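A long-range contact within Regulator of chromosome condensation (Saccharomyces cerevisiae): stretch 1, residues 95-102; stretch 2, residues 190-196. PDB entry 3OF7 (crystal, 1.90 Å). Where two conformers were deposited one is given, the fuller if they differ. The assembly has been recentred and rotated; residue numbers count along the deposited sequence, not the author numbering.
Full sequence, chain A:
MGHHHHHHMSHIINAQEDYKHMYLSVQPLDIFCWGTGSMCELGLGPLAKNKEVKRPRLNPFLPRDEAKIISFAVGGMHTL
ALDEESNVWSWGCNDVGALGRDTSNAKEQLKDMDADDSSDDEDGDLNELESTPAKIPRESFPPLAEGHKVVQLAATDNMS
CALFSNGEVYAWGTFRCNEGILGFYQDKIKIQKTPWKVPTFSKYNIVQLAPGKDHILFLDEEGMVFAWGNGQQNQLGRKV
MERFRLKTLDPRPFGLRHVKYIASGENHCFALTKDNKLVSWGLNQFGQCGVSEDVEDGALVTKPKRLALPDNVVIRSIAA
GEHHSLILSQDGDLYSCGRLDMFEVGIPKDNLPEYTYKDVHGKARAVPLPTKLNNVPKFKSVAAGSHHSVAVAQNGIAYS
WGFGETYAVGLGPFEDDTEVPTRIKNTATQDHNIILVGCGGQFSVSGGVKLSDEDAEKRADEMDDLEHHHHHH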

# COMPACT_ATOMS: atom_id res chain seq x y z
N ASP A 95 6.72 -0.58 -18.63
CA ASP A 95 7.72 0.24 -19.30
C ASP A 95 9.13 0.06 -18.73
O ASP A 95 10.12 0.14 -19.47
N VAL A 96 9.22 -0.20 -17.42
CA VAL A 96 10.52 -0.43 -16.78
C VAL A 96 10.61 -1.79 -16.05
O VAL A 96 11.28 -1.91 -15.02
N GLY A 97 9.93 -2.79 -16.60
CA GLY A 97 10.06 -4.17 -16.14
C GLY A 97 9.24 -4.61 -14.94
O GLY A 97 9.36 -5.75 -14.50
N ALA A 98 8.39 -3.73 -14.40
CA ALA A 98 7.71 -4.03 -13.12
C ALA A 98 6.83 -5.29 -13.12
O ALA A 98 6.61 -5.89 -12.07
N LEU A 99 6.31 -5.68 -14.29
CA LEU A 99 5.43 -6.85 -14.36
C LEU A 99 6.19 -8.17 -14.25
O LEU A 99 5.60 -9.22 -13.98
N GLY A 100 7.50 -8.12 -14.49
CA GLY A 100 8.37 -9.30 -14.39
C GLY A 100 8.06 -10.39 -15.39
O GLY A 100 8.31 -11.58 -15.13
N ARG A 101 7.51 -10.00 -16.54
CA ARG A 101 7.12 -10.94 -17.59
C ARG A 101 7.12 -10.26 -18.95
O ARG A 101 6.97 -9.04 -19.05
N ASP A 102 7.29 -11.05 -20.00
CA ASP A 102 7.36 -10.54 -21.37
C ASP A 102 6.00 -10.05 -21.86
O ASP A 102 5.05 -10.83 -21.94
N LYS A 190 20.37 -1.51 -14.15
CA LYS A 190 19.54 -0.31 -14.31
C LYS A 190 18.05 -0.67 -14.24
O LYS A 190 17.30 -0.07 -13.46
N ILE A 191 17.64 -1.63 -15.07
CA ILE A 191 16.26 -2.14 -15.13
C ILE A 191 16.31 -3.66 -15.10
O ILE A 191 16.99 -4.28 -15.92
N GLN A 192 15.59 -4.25 -14.14
CA GLN A 192 15.52 -5.71 -13.99
C GLN A 192 14.18 -6.23 -14.50
O GLN A 192 13.15 -6.04 -13.85
N LYS A 193 14.19 -6.88 -15.67
CA LYS A 193 12.95 -7.26 -16.35
C LYS A 193 12.31 -8.57 -15.85
O LYS A 193 11.13 -8.82 -16.07
N THR A 194 13.11 -9.41 -15.19
CA THR A 194 12.61 -10.67 -14.63
C THR A 194 12.96 -10.75 -13.14
O THR A 194 13.91 -10.11 -12.70
N PRO A 195 12.17 -11.51 -12.35
CA PRO A 195 12.49 -11.69 -10.94
C PRO A 195 13.95 -12.10 -10.71
O PRO A 195 14.49 -12.92 -11.44
N TRP A 196 14.56 -11.50 -9.69
CA TRP A 196 16.00 -11.60 -9.45
C TRP A 196 16.24 -11.70 -7.95
O TRP A 196 15.68 -10.92 -7.17

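Backbone and side chains share the work here. No hydrogen bond crosses between the stretches, and together they bury 268 Å², so the contact is a small one that includes close approach at two glycines.

Asp95 turns its CA-to-CB bond away from stretch 2 and, with chi1 m, makes no contact. Val96 opens the packing. Its CA-to-CB bond lies sideways to the partner, and with chi1 at -72° (m) its CG1 comes within 4.0 Å of CD1 of Ile191, the one apolar side-chain pair across the contact. The CA-to-CB bond of Ile191 does point toward stretch 1; its m, t rotamer sends CD1 to the valine while CG2 sits 3.3 Å from Val96 O. The branched side chain thus meets both the valine methyl and the valine carbonyl.

Gly97 has no side chain, and the geometry leaves little room for one. Its CA lies 4.2 Å from the CA of Lys193, and a CB there would point toward stretch 2, landing tightly against Gln192 O, Lys193 CA and Ile191 CG2. A phi of 83° favours glycine independently. The residue also begins a type I turn, closed by a hydrogen bond from Gly100 N to Gly97 O at 3.0 Å. Ala98 and Leu99, in the middle of that turn, both direct their CA-to-CB bonds away; Leu99, in the m, t rotamer, is buried without touching stretch 2.

Gly100 returns the chain to the partner. Its CA makes a C-H...O contact with Lys193 O at 3.3 Å, with an angle of 149° at the hydrogen, and its O lies 3.6 Å from Pro195 CD. A CB at this position would point sideways and sit tightly against that same proline CD, and phi is again positive. The lysine contributes its carbonyl here while its CA-to-CB bond lies sideways and its extended side chain, m then t throughout, leads away at its end. Thr194 (chi1 p) turns its CA-to-CB bond away, but its carbonyl O accepts a hydrogen bond of 2.8 Å from Gln192 NE2, bracing stretch 2 across its corner.

The CA-to-CB bond of Arg101 points away, chi1 p, and its guanidinium is hydrogen-bonded elsewhere in the structure; Asp102, chi1 t, makes no contact across the gap.

The rule to read from this contact is that glycine at two points of close approach lets a turn press against a distant stretch of the same chain, with a valine-isoleucine pair packing at one end and a proline ring packing near the other.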

# COMPACT_ATOMS: atom_id res chain seq x y z
CB ASP A 95 7.32 1.72 -19.31
CG ASP A 95 6.21 2.00 -20.31
OD1 ASP A 95 6.01 1.16 -21.21
OD2 ASP A 95 5.54 3.04 -20.18
CB VAL A 96 10.96 0.75 -15.88
CG1 VAL A 96 11.36 1.96 -16.74
CG2 VAL A 96 9.84 1.14 -14.87
CB ALA A 98 6.90 -2.81 -12.63
CB LEU A 99 4.55 -6.83 -15.61
CG LEU A 99 3.68 -5.60 -15.88
CD1 LEU A 99 2.72 -5.90 -17.03
CD2 LEU A 99 2.91 -5.17 -14.63
CB ARG A 101 5.76 -11.58 -17.28
CG ARG A 101 4.59 -10.60 -17.18
CD ARG A 101 3.30 -11.32 -16.80
NE ARG A 101 2.17 -10.39 -16.65
CZ ARG A 101 1.40 -9.96 -17.65
NH1 ARG A 101 1.62 -10.37 -18.89
NH2 ARG A 101 0.41 -9.12 -17.40
CB ASP A 102 7.91 -11.63 -22.30
CG ASP A 102 8.23 -11.12 -23.70
OD1 ASP A 102 8.58 -11.95 -24.56
OD2 ASP A 102 8.15 -9.89 -23.93
CB LYS A 190 19.85 0.41 -15.63
CG LYS A 190 18.92 1.58 -15.93
CD LYS A 190 19.29 2.30 -17.22
CE LYS A 190 18.51 3.60 -17.34
NZ LYS A 190 18.78 4.29 -18.65
CB ILE A 191 15.53 -1.68 -16.42
CG1 ILE A 191 15.34 -0.15 -16.42
CG2 ILE A 191 14.17 -2.41 -16.59
CD1 ILE A 191 14.92 0.42 -17.77
CB GLN A 192 15.72 -6.08 -12.51
CG GLN A 192 15.75 -7.58 -12.23
CD GLN A 192 16.82 -8.29 -13.03
OE1 GLN A 192 17.94 -7.79 -13.18
NE2 GLN A 192 16.49 -9.47 -13.56
CB LYS A 193 13.17 -7.33 -17.87
CG LYS A 193 13.43 -5.97 -18.52
CD LYS A 193 13.74 -6.09 -20.01
CE LYS A 193 13.85 -4.71 -20.64
NZ LYS A 193 14.44 -4.77 -22.02
CB THR A 194 13.18 -11.89 -15.39
OG1 THR A 194 14.61 -11.79 -15.45
CG2 THR A 194 12.62 -11.96 -16.81
CB PRO A 195 11.54 -12.82 -10.52
CG PRO A 195 10.34 -12.60 -11.37
CD PRO A 195 10.86 -12.10 -12.70
CB TRP A 196 16.69 -10.35 -10.02
CG TRP A 196 18.18 -10.21 -9.80
CD1 TRP A 196 19.18 -10.80 -10.53
CD2 TRP A 196 18.83 -9.39 -8.82
NE1 TRP A 196 20.41 -10.41 -10.05
CE2 TRP A 196 20.22 -9.54 -9.00
CE3 TRP A 196 18.37 -8.55 -7.79
CZ2 TRP A 196 21.16 -8.88 -8.20
CZ3 TRP A 196 19.30 -7.89 -7.00
CH2 TRP A 196 20.68 -8.06 -7.21